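Local coordinates for kinetochore protein Mis16 (Schizosaccharomyces japonicus, PDB 4XYH) that binds histone H4 and, independently, the CENP-A-specific chaperone Scm3, and so probably helps to bring CENP-A to centromeres, at residues 329-334 and 339-344; 298-301 and 305-308; 89-94 and 159-164; 75-80 and 405-410. All coordinates share one frame; numbering follows the deposited sequence.

Contact 1: residues 329-334 and 339-344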
loop_
_atom_site.group_PDB
_atom_site.type_symbol
_atom_site.label_atom_id
_atom_site.label_comp_id
_atom_site.label_asym_id
_atom_site.label_seq_id
_atom_site.Cartn_x
_atom_site.Cartn_y
_atom_site.Cartn_z
ATOM N N TYR A 329 -4.606 4.118 7.886
ATOM C CA TYR A 329 -4.909 3.228 6.775
ATOM C C TYR A 329 -3.673 2.457 6.287
ATOM O O TYR A 329 -3.614 1.244 6.374
ATOM C CB TYR A 329 -5.522 4.039 5.631
ATOM C CG TYR A 329 -6.092 3.209 4.501
ATOM C CD1 TYR A 329 -7.145 2.324 4.725
ATOM C CD2 TYR A 329 -5.601 3.332 3.191
ATOM C CE1 TYR A 329 -7.680 1.563 3.682
ATOM C CE2 TYR A 329 -6.137 2.575 2.132
ATOM C CZ TYR A 329 -7.177 1.692 2.383
ATOM O OH TYR A 329 -7.721 0.928 1.357
ATOM N N ASN A 330 -2.683 3.170 5.777
ATOM C CA ASN A 330 -1.525 2.524 5.192
ATOM C C ASN A 330 -0.393 2.403 6.209
ATOM O O ASN A 330 -0.237 3.248 7.084
ATOM C CB ASN A 330 -1.043 3.298 3.951
ATOM C CG ASN A 330 -2.128 3.439 2.884
ATOM O OD1 ASN A 330 -2.430 4.548 2.412
ATOM N ND2 ASN A 330 -2.720 2.311 2.495
ATOM N N VAL A 331 0.397 1.348 6.079
ATOM C CA VAL A 331 1.591 1.200 6.880
ATOM C C VAL A 331 2.633 0.518 6.000
ATOM O O VAL A 331 2.353 -0.505 5.400
ATOM C CB VAL A 331 1.312 0.405 8.186
ATOM C CG1 VAL A 331 0.624 -0.949 7.905
ATOM C CG2 VAL A 331 2.573 0.231 8.979
ATOM N N GLN A 332 3.817 1.114 5.875
ATOM C CA GLN A 332 4.858 0.553 5.015
ATOM C C GLN A 332 6.239 0.761 5.610
ATOM O O GLN A 332 6.632 1.897 5.919
ATOM C CB GLN A 332 4.822 1.175 3.625
ATOM C CG GLN A 332 3.537 0.922 2.868
ATOM C CD GLN A 332 3.688 -0.151 1.828
ATOM O OE1 GLN A 332 2.780 -0.965 1.617
ATOM N NE2 GLN A 332 4.839 -0.160 1.158
ATOM N N TRP A 333 6.986 -0.329 5.739
ATOM C CA TRP A 333 8.346 -0.252 6.245
ATOM C C TRP A 333 9.286 0.299 5.180
ATOM O O TRP A 333 9.141 -0.022 4.006
ATOM C CB TRP A 333 8.815 -1.630 6.688
ATOM C CG TRP A 333 8.077 -2.160 7.853
ATOM C CD1 TRP A 333 7.022 -3.024 7.832
ATOM C CD2 TRP A 333 8.325 -1.861 9.230
ATOM N NE1 TRP A 333 6.601 -3.284 9.111
ATOM C CE2 TRP A 333 7.388 -2.584 9.989
ATOM C CE3 TRP A 333 9.252 -1.052 9.895
ATOM C CZ2 TRP A 333 7.353 -2.531 11.386
ATOM C CZ3 TRP A 333 9.218 -1.002 11.282
ATOM C CH2 TRP A 333 8.273 -1.737 12.014
ATOM N N SER A 334 10.247 1.129 5.570
ATOM C CA SER A 334 11.297 1.508 4.618
ATOM C C SER A 334 12.047 0.255 4.127
ATOM O O SER A 334 12.391 -0.614 4.920
ATOM C CB SER A 334 12.279 2.497 5.255
ATOM O OG SER A 334 13.519 2.517 4.549
ATOM N N PRO A 339 14.593 0.496 11.227
ATOM C CA PRO A 339 13.657 1.065 12.201
ATOM C C PRO A 339 12.668 2.107 11.645
ATOM O O PRO A 339 11.934 2.724 12.425
ATOM C CB PRO A 339 14.592 1.724 13.222
ATOM C CG PRO A 339 15.786 2.095 12.455
ATOM C CD PRO A 339 15.931 1.117 11.318
ATOM N N ILE A 340 12.649 2.305 10.332
ATOM C CA ILE A 340 11.858 3.365 9.732
ATOM C C ILE A 340 10.601 2.804 9.073
ATOM O O ILE A 340 10.681 1.873 8.265
ATOM C CB ILE A 340 12.679 4.134 8.677
ATOM C CG1 ILE A 340 13.971 4.710 9.288
ATOM C CG2 ILE A 340 11.832 5.202 8.001
ATOM C CD1 ILE A 340 13.776 5.834 10.286
ATOM N N LEU A 341 9.446 3.357 9.428
ATOM C CA LEU A 341 8.200 3.042 8.727
ATOM C C LEU A 341 7.354 4.299 8.502
ATOM O O LEU A 341 7.558 5.333 9.137
ATOM C CB LEU A 341 7.381 1.987 9.481
ATOM C CG LEU A 341 6.540 2.414 10.679
ATOM C CD1 LEU A 341 5.555 1.325 11.088
ATOM C CD2 LEU A 341 7.464 2.719 11.828
ATOM N N VAL A 342 6.425 4.200 7.564
ATOM C CA VAL A 342 5.597 5.318 7.178
ATOM C C VAL A 342 4.124 4.899 7.299
ATOM O O VAL A 342 3.780 3.739 7.048
ATOM C CB VAL A 342 5.941 5.794 5.735
ATOM C CG1 VAL A 342 5.502 4.774 4.674
ATOM C CG2 VAL A 342 5.303 7.100 5.469
ATOM N N THR A 343 3.272 5.831 7.725
ATOM C CA THR A 343 1.847 5.577 7.860
ATOM C C THR A 343 1.048 6.728 7.246
ATOM O O THR A 343 1.572 7.825 7.050
ATOM C CB THR A 343 1.423 5.401 9.342
ATOM O OG1 THR A 343 1.662 6.616 10.068
ATOM C CG2 THR A 343 2.198 4.272 9.999
ATOM N N SER A 344 -0.221 6.466 6.950
ATOM C CA SER A 344 -1.093 7.442 6.310
ATOM C C SER A 344 -2.452 7.366 6.974
ATOM O O SER A 344 -2.863 6.303 7.451
ATOM C CB SER A 344 -1.229 7.185 4.808
ATOM O OG SER A 344 -2.267 6.244 4.538
#

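Contact 2: residues 298-301 and 305-308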
loop_
_atom_site.group_PDB
_atom_site.type_symbol
_atom_site.label_atom_id
_atom_site.label_comp_id
_atom_site.label_asym_id
_atom_site.label_seq_id
_atom_site.Cartn_x
_atom_site.Cartn_y
_atom_site.Cartn_z
ATOM N N ALA A 298 3.671 -4.535 11.831
ATOM C CA ALA A 298 2.887 -3.396 12.289
ATOM C C ALA A 298 1.452 -3.502 11.812
ATOM O O ALA A 298 1.190 -4.036 10.728
ATOM C CB ALA A 298 3.505 -2.094 11.799
ATOM N N THR A 299 0.527 -2.985 12.619
ATOM C CA THR A 299 -0.869 -2.877 12.221
ATOM C C THR A 299 -1.333 -1.427 12.318
ATOM O O THR A 299 -0.970 -0.705 13.255
ATOM C CB THR A 299 -1.804 -3.762 13.095
ATOM O OG1 THR A 299 -1.598 -3.463 14.485
ATOM C CG2 THR A 299 -1.529 -5.235 12.856
ATOM N N ALA A 300 -2.128 -1.010 11.338
ATOM C CA ALA A 300 -2.739 0.315 11.330
ATOM C C ALA A 300 -4.224 0.153 11.611
ATOM O O ALA A 300 -4.894 -0.654 10.972
ATOM C CB ALA A 300 -2.516 1.009 9.991
ATOM N N SER A 301 -4.741 0.920 12.560
ATOM C CA SER A 301 -6.109 0.726 12.998
ATOM C C SER A 301 -6.950 1.971 12.854
ATOM O O SER A 301 -6.425 3.087 12.836
ATOM C CB SER A 301 -6.146 0.276 14.457
ATOM O OG SER A 301 -7.487 0.173 14.914
ATOM N N THR A 305 -4.273 4.540 15.802
ATOM C CA THR A 305 -2.936 4.146 16.204
ATOM C C THR A 305 -2.308 3.130 15.276
ATOM O O THR A 305 -2.990 2.474 14.487
ATOM C CB THR A 305 -2.918 3.558 17.640
ATOM O OG1 THR A 305 -3.607 2.299 17.656
ATOM C CG2 THR A 305 -3.583 4.512 18.616
ATOM N N VAL A 306 -0.991 3.012 15.394
ATOM C CA VAL A 306 -0.262 1.910 14.811
ATOM C C VAL A 306 0.337 1.076 15.935
ATOM O O VAL A 306 1.012 1.609 16.807
ATOM C CB VAL A 306 0.849 2.396 13.861
ATOM C CG1 VAL A 306 1.786 1.242 13.500
ATOM C CG2 VAL A 306 0.236 2.985 12.630
ATOM N N ALA A 307 0.072 -0.224 15.927
ATOM C CA ALA A 307 0.633 -1.112 16.937
ATOM C C ALA A 307 1.756 -1.951 16.337
ATOM O O ALA A 307 1.652 -2.406 15.195
ATOM C CB ALA A 307 -0.446 -2.005 17.533
ATOM N N LEU A 308 2.830 -2.137 17.102
ATOM C CA LEU A 308 3.957 -2.978 16.669
ATOM C C LEU A 308 3.889 -4.331 17.367
ATOM O O LEU A 308 3.503 -4.401 18.529
ATOM C CB LEU A 308 5.294 -2.284 16.961
ATOM C CG LEU A 308 5.393 -0.913 16.283
ATOM C CD1 LEU A 308 6.580 -0.120 16.806
ATOM C CD2 LEU A 308 5.500 -1.088 14.784
#

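Contact 3: residues 89-94 and 159-164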
loop_
_atom_site.group_PDB
_atom_site.type_symbol
_atom_site.label_atom_id
_atom_site.label_comp_id
_atom_site.label_asym_id
_atom_site.label_seq_id
_atom_site.Cartn_x
_atom_site.Cartn_y
_atom_site.Cartn_z
ATOM N N LEU A 89 -5.411 0.414 -15.982
ATOM C CA LEU A 89 -4.162 0.164 -15.280
ATOM C C LEU A 89 -3.118 1.041 -15.972
ATOM O O LEU A 89 -3.079 1.099 -17.203
ATOM C CB LEU A 89 -3.785 -1.323 -15.331
ATOM C CG LEU A 89 -2.474 -1.720 -14.668
ATOM C CD1 LEU A 89 -2.533 -1.489 -13.145
ATOM C CD2 LEU A 89 -2.143 -3.198 -14.998
ATOM N N GLN A 90 -2.282 1.727 -15.199
ATOM C CA GLN A 90 -1.407 2.747 -15.772
ATOM C C GLN A 90 0.031 2.608 -15.314
ATOM O O GLN A 90 0.304 2.272 -14.153
ATOM C CB GLN A 90 -1.902 4.160 -15.409
ATOM C CG GLN A 90 -3.314 4.474 -15.877
ATOM C CD GLN A 90 -3.747 5.902 -15.563
ATOM O OE1 GLN A 90 -4.138 6.644 -16.457
ATOM N NE2 GLN A 90 -3.715 6.277 -14.285
ATOM N N VAL A 91 0.947 2.881 -16.235
ATOM C CA VAL A 91 2.364 3.001 -15.916
ATOM C C VAL A 91 2.765 4.450 -16.146
ATOM O O VAL A 91 2.501 5.008 -17.211
ATOM C CB VAL A 91 3.262 2.085 -16.779
ATOM C CG1 VAL A 91 4.744 2.259 -16.385
ATOM C CG2 VAL A 91 2.829 0.638 -16.654
ATOM N N ALA A 92 3.383 5.059 -15.139
ATOM C CA ALA A 92 3.849 6.435 -15.256
ATOM C C ALA A 92 5.366 6.473 -15.181
ATOM O O ALA A 92 5.975 5.643 -14.512
ATOM C CB ALA A 92 3.244 7.298 -14.168
ATOM N N SER A 93 5.977 7.421 -15.882
ATOM C CA SER A 93 7.396 7.689 -15.694
ATOM C C SER A 93 7.599 9.049 -15.042
ATOM O O SER A 93 6.838 9.992 -15.263
ATOM C CB SER A 93 8.157 7.624 -17.014
ATOM O OG SER A 93 7.613 8.546 -17.927
ATOM N N VAL A 94 8.629 9.144 -14.224
ATOM C CA VAL A 94 8.951 10.404 -13.602
ATOM C C VAL A 94 10.462 10.598 -13.658
ATOM O O VAL A 94 11.233 9.642 -13.573
ATOM C CB VAL A 94 8.442 10.464 -12.144
ATOM C CG1 VAL A 94 9.066 9.355 -11.295
ATOM C CG2 VAL A 94 8.707 11.824 -11.537
ATOM N N PHE A 159 -2.019 -9.136 -15.747
ATOM C CA PHE A 159 -1.554 -8.463 -16.955
ATOM C C PHE A 159 -0.100 -8.834 -17.187
ATOM O O PHE A 159 0.685 -8.848 -16.243
ATOM C CB PHE A 159 -1.677 -6.941 -16.828
ATOM C CG PHE A 159 -3.081 -6.445 -16.588
ATOM C CD1 PHE A 159 -3.665 -6.544 -15.328
ATOM C CD2 PHE A 159 -3.807 -5.839 -17.613
ATOM C CE1 PHE A 159 -4.950 -6.063 -15.103
ATOM C CE2 PHE A 159 -5.091 -5.361 -17.388
ATOM C CZ PHE A 159 -5.658 -5.471 -16.126
ATOM N N ASP A 160 0.266 -9.147 -18.428
ATOM C CA ASP A 160 1.669 -9.381 -18.778
ATOM C C ASP A 160 2.176 -8.242 -19.677
ATOM O O ASP A 160 1.861 -8.225 -20.868
ATOM C CB ASP A 160 1.812 -10.740 -19.480
ATOM C CG ASP A 160 3.257 -11.093 -19.804
ATOM O OD1 ASP A 160 4.176 -10.254 -19.627
ATOM O OD2 ASP A 160 3.483 -12.234 -20.243
ATOM N N LEU A 161 2.937 -7.301 -19.110
ATOM C CA LEU A 161 3.308 -6.077 -19.828
ATOM C C LEU A 161 4.215 -6.371 -21.024
ATOM O O LEU A 161 4.308 -5.590 -21.971
ATOM C CB LEU A 161 3.988 -5.074 -18.886
ATOM C CG LEU A 161 3.133 -4.571 -17.702
ATOM C CD1 LEU A 161 3.801 -3.441 -16.890
ATOM C CD2 LEU A 161 1.762 -4.167 -18.168
ATOM N N ASN A 162 4.864 -7.520 -20.976
ATOM C CA ASN A 162 5.762 -7.940 -22.030
ATOM C C ASN A 162 5.087 -8.233 -23.372
ATOM O O ASN A 162 5.756 -8.347 -24.392
ATOM C CB ASN A 162 6.541 -9.180 -21.563
ATOM C CG ASN A 162 7.631 -9.559 -22.524
ATOM O OD1 ASN A 162 8.459 -8.726 -22.898
ATOM N ND2 ASN A 162 7.632 -10.819 -22.948
ATOM N N LEU A 163 3.772 -8.395 -23.363
ATOM C CA LEU A 163 3.029 -8.684 -24.587
ATOM C C LEU A 163 2.678 -7.405 -25.346
ATOM O O LEU A 163 2.110 -7.463 -26.417
ATOM C CB LEU A 163 1.734 -9.449 -24.277
ATOM C CG LEU A 163 1.834 -10.811 -23.578
ATOM C CD1 LEU A 163 0.435 -11.392 -23.338
ATOM C CD2 LEU A 163 2.651 -11.751 -24.442
ATOM N N TYR A 164 2.986 -6.249 -24.773
ATOM C CA TYR A 164 2.627 -4.981 -25.390
ATOM C C TYR A 164 3.483 -3.839 -24.855
ATOM O O TYR A 164 2.972 -2.881 -24.278
ATOM C CB TYR A 164 1.128 -4.684 -25.195
ATOM C CG TYR A 164 0.501 -5.165 -23.891
ATOM C CD1 TYR A 164 0.664 -4.452 -22.711
ATOM C CD2 TYR A 164 -0.274 -6.322 -23.854
ATOM C CE1 TYR A 164 0.090 -4.886 -21.530
ATOM C CE2 TYR A 164 -0.863 -6.765 -22.685
ATOM C CZ TYR A 164 -0.674 -6.042 -21.523
ATOM O OH TYR A 164 -1.246 -6.459 -20.349
#

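Contact 4: residues 75-80 and 405-410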
loop_
_atom_site.group_PDB
_atom_site.type_symbol
_atom_site.label_atom_id
_atom_site.label_comp_id
_atom_site.label_asym_id
_atom_site.label_seq_id
_atom_site.Cartn_x
_atom_site.Cartn_y
_atom_site.Cartn_z
ATOM N N LEU A 75 6.213 4.187 -12.117
ATOM C CA LEU A 75 5.231 3.876 -11.086
ATOM C C LEU A 75 4.067 3.142 -11.692
ATOM O O LEU A 75 3.688 3.398 -12.842
ATOM C CB LEU A 75 4.709 5.136 -10.401
ATOM C CG LEU A 75 5.731 6.040 -9.724
ATOM C CD1 LEU A 75 5.739 7.392 -10.414
ATOM C CD2 LEU A 75 5.383 6.199 -8.273
ATOM N N LEU A 76 3.502 2.245 -10.896
ATOM C CA LEU A 76 2.293 1.552 -11.242
ATOM C C LEU A 76 1.106 2.265 -10.588
ATOM O O LEU A 76 1.075 2.430 -9.370
ATOM C CB LEU A 76 2.387 0.114 -10.788
ATOM C CG LEU A 76 1.181 -0.769 -11.054
ATOM C CD1 LEU A 76 1.066 -1.076 -12.556
ATOM C CD2 LEU A 76 1.338 -2.017 -10.220
ATOM N N LEU A 77 0.150 2.702 -11.404
ATOM C CA LEU A 77 -1.021 3.457 -10.939
ATOM C C LEU A 77 -2.320 2.862 -11.446
ATOM O O LEU A 77 -2.314 1.940 -12.284
ATOM C CB LEU A 77 -0.948 4.909 -11.408
ATOM C CG LEU A 77 0.148 5.785 -10.825
ATOM C CD1 LEU A 77 0.176 7.120 -11.533
ATOM C CD2 LEU A 77 -0.121 5.970 -9.332
ATOM N N GLY A 78 -3.437 3.410 -10.968
ATOM C CA GLY A 78 -4.741 2.979 -11.438
ATOM C C GLY A 78 -5.704 4.122 -11.664
ATOM O O GLY A 78 -5.345 5.287 -11.506
ATOM N N THR A 79 -6.931 3.796 -12.050
ATOM C CA THR A 79 -7.987 4.793 -12.098
ATOM C C THR A 79 -9.173 4.364 -11.252
ATOM O O THR A 79 -9.410 3.178 -11.015
ATOM C CB THR A 79 -8.516 5.061 -13.537
ATOM O OG1 THR A 79 -9.173 3.885 -14.036
ATOM C CG2 THR A 79 -7.397 5.479 -14.472
ATOM N N GLN A 80 -9.928 5.352 -10.809
ATOM C CA GLN A 80 -11.223 5.103 -10.212
ATOM C C GLN A 80 -12.211 6.023 -10.906
ATOM O O GLN A 80 -12.231 7.223 -10.636
ATOM C CB GLN A 80 -11.189 5.350 -8.705
ATOM C CG GLN A 80 -12.541 5.200 -8.028
ATOM C CD GLN A 80 -12.530 5.752 -6.619
ATOM O OE1 GLN A 80 -11.812 6.709 -6.318
ATOM N NE2 GLN A 80 -13.310 5.142 -5.743
ATOM N N ASN A 405 -7.444 13.297 -6.379
ATOM C CA ASN A 405 -6.706 13.178 -7.648
ATOM C C ASN A 405 -5.247 13.648 -7.611
ATOM O O ASN A 405 -4.630 13.860 -8.663
ATOM C CB ASN A 405 -7.418 13.951 -8.762
ATOM C CG ASN A 405 -8.756 13.353 -9.137
ATOM O OD1 ASN A 405 -9.457 12.772 -8.304
ATOM N ND2 ASN A 405 -9.113 13.483 -10.410
ATOM N N ILE A 406 -4.689 13.804 -6.414
ATOM C CA ILE A 406 -3.323 14.286 -6.284
ATOM C C ILE A 406 -2.334 13.170 -5.994
ATOM O O ILE A 406 -2.507 12.411 -5.035
ATOM C CB ILE A 406 -3.213 15.349 -5.173
ATOM C CG1 ILE A 406 -3.925 16.625 -5.605
ATOM C CG2 ILE A 406 -1.762 15.676 -4.895
ATOM C CD1 ILE A 406 -3.375 17.191 -6.879
ATOM N N LEU A 407 -1.315 13.065 -6.843
ATOM C CA LEU A 407 -0.156 12.228 -6.578
ATOM C C LEU A 407 1.019 13.108 -6.136
ATOM O O LEU A 407 1.339 14.095 -6.783
ATOM C CB LEU A 407 0.236 11.411 -7.811
ATOM C CG LEU A 407 1.619 10.751 -7.732
ATOM C CD1 LEU A 407 1.665 9.718 -6.622
ATOM C CD2 LEU A 407 2.026 10.118 -9.064
ATOM N N GLN A 408 1.653 12.756 -5.027
ATOM C CA GLN A 408 2.826 13.502 -4.595
ATOM C C GLN A 408 4.027 12.588 -4.449
ATOM O O GLN A 408 3.929 11.486 -3.902
ATOM C CB GLN A 408 2.562 14.235 -3.277
ATOM C CG GLN A 408 2.098 15.646 -3.466
ATOM C CD GLN A 408 1.574 16.284 -2.192
ATOM O OE1 GLN A 408 1.695 15.725 -1.091
ATOM N NE2 GLN A 408 0.971 17.464 -2.338
ATOM N N ILE A 409 5.153 13.066 -4.965
ATOM C CA ILE A 409 6.431 12.401 -4.854
ATOM C C ILE A 409 7.360 13.318 -4.072
ATOM O O ILE A 409 7.676 14.418 -4.516
ATOM C CB ILE A 409 7.006 12.068 -6.239
ATOM C CG1 ILE A 409 6.047 11.121 -6.964
ATOM C CG2 ILE A 409 8.400 11.439 -6.122
ATOM C CD1 ILE A 409 6.497 10.719 -8.348
ATOM N N TRP A 410 7.784 12.876 -2.897
ATOM C CA TRP A 410 8.513 13.757 -2.004
ATOM C C TRP A 410 9.651 13.075 -1.257
ATOM O O TRP A 410 9.679 11.854 -1.093
ATOM C CB TRP A 410 7.557 14.391 -0.992
ATOM C CG TRP A 410 6.636 13.416 -0.344
ATOM C CD1 TRP A 410 5.480 12.897 -0.875
ATOM C CD2 TRP A 410 6.773 12.841 0.955
ATOM N NE1 TRP A 410 4.891 12.036 0.024
ATOM C CE2 TRP A 410 5.664 11.983 1.154
ATOM C CE3 TRP A 410 7.722 12.963 1.976
ATOM C CZ2 TRP A 410 5.484 11.253 2.331
ATOM C CZ3 TRP A 410 7.537 12.236 3.145
ATOM C CH2 TRP A 410 6.429 11.391 3.308
#

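Contact 1: residues 329-334 and 339-344
W333 and L341 carry the apolar part of this contact, their side chains lying next to one another and pointing the same way. CB of L341 sits over one face of the W333 indole, offset toward the rim and 4.1 Å from the centroid of the six-membered ring, a CH-pi contact. A chi1 of 80° sets L341 CG between its backbone N and carbonyl carbon, and from there the two branches divide: CD2 stays near W333 CZ3, while CD1 meets CG2 of V331 at 3.8 Å. The broad indole suits this place because it gives L341 CB a face to lie on, and its NE1 bonds to A288 O in the neighbouring sheet. With an alanine in place of W333, L341 CB would probably lose that face and A288 O its indole donor.

Strands 328-333 and 340-345 are the first two of one four-stranded blade of the WD40 beta-propeller; residues 329-333 and 340-344 run antiparallel, their axes at 165°. T343, on the same face as V331, W333 and L341, turns its OG1 to H324 NE2 and W353 NE1, the histidine-threonine-tryptophan network characteristic of WD repeats.

Backbone bonds make up the polar part. Q332 and V342 form a hydrogen-bonded pair, Q332 N to V342 O at 2.9 Å and V342 N to Q332 O at 2.8 Å. Toward the turn, S334 N gives a bond of 2.8 Å to I340 O, and S334 OG accepts from H336 N and D337 N inside the turn, a job for a short hydroxyl side chain. At the other end Y329 and N330 both face S344 in a classic beta bulge, where Y329 N reaches S344 O at 2.8 Å in a nearly straight bond.

Contact 2: residues 298-301 and 305-308
Strands 296-301 and 306-310 are the second and third strands of a WD40 blade, joined by a tight turn through D303, and A298 to S301 pair with T305 to L308 across this hairpin. T299 and A307 form the hydrogen-bonded pair, T299 N to A307 O and A307 N to T299 O both at 2.9 Å, and S301 N adds a bond to T305 O at 3.0 Å.

T299 with H280 and W309 belongs to the signature of the repeat. T299 OG1, at a chi1 of 54° between its own N and carbonyl carbon, bonds to H280 NE2 and W309 NE1, so a small hydroxyl ties two ring nitrogens together. S301 OG to D303 N and T305 OG1 to D303 OD1 tie the turn to the two strands, while S301 OG also bonds to P283 O, on the chain leading into strand 284-289. A307 lies beside T299 on that side of the sheet and, with only a methyl to place, fits against H280.

A298, A300, V306 and L308 line the other face, turned to the next blade, from which V331 and L341 pack on A298, and T343 on V306. Alanines suit this face because their short side chains let the two sheets come close. L308 comes across to its pair-mate with one branch, CD2, which touches CB of A298 at 3.7 Å.

Contact 3: residues 89-94 and 159-164
L89 and F159 make the tight part of this contact. Their side chains come from opposite directions, and CD2 of L89 ends above one face of the F159 ring, 3.8 Å from the centroid and 16° off the ring normal, a CH-pi contact. L89 reaches across with CG trans to its own N, chi1 178°, helping to bridge the 9.2 Å between CA of L89 and CA of F159. The ring is bounded at its edge by the hydroxyl of Y164, which bonds to Q175 OE1. Should a serine stand at F159, L89 CD2 would probably lose the flat surface beneath it and a gap would open between the sheets.

The other half is looser. V91 CG2 and L161 CD1 meet at 4.2 Å, and L161 is partly exposed, with I128 as a further neighbour. Around L161 the chain bends on the outer side, where N162 is exposed: D160 OD1 accepts from N162 N at 3.1 Å, an Asx turn that starts the short 3-10 segment. An aspartate and an asparagine suit this outer bend as surely as leucine and phenylalanine suit the inside.

Two neighbouring propeller blades are joined here, strand 87-97 in one and 156-160 in the next. Cohesion probably rests on burying apolar surface and on close fit, as no polar bond links the two segments.

Contact 4: residues 75-80 and 405-410
No flat group lies where L75 meets I409 and L77 meets L407; these four side chains are branched aliphatics throughout. The ring nearest in sequence, W410, belongs elsewhere: it stacks with H378, and its NE1 bonds to S400 OG within its own blade.

In the apolar seam, the two strands run in opposite directions, and CA of L75 lies 10.6 Å from CA of I409, so side chains must fill the gap. CD1 of L75 meets CD1 of I409 at 4.0 Å as the two slide past each other. I409 reaches this far because its chain is fully extended, chi2 180°, which carries CD1 out toward the facing sheet. One pair along, L77 CD1 comes to 4.3 Å from L407 CD2, a looser touch.

This seam closes the ring of the WD40 propeller, joining the blade of strand 70-77 to the last one, that of strand 406-412. The last blade is completed by strand 41-48 from the N-terminal part of the chain, the "Velcro" closure of many propellers. I45 on that strand and L96 of the first blade both touch I409, while V56 lies against L75 and L77. Leucine and isoleucine suit the place because their long branched side chains can span the gap between the sheets and meet by their methyl groups.

Along the chain, contact 4 spans the longest separation and encloses the other three: contact 3 comes first, then contact 2, then contact 1. Contacts 1 and 2 are hairpins in successive blades, their centres about 10 Å apart, and they touch where T343 CG2 packs on V306 CG2. Contacts 3 and 4, with centres about 14 Å apart, share one sheet, in which strands 70-77 and 87-97 are neighbours joined by backbone bonds. Contacts 2 and 3 lie on opposite sides of the chain's centre, their centres about 33 Å apart. Hairpin pairing thus builds blades, and apolar seams between blades close them into the ring of this histone-binding propeller.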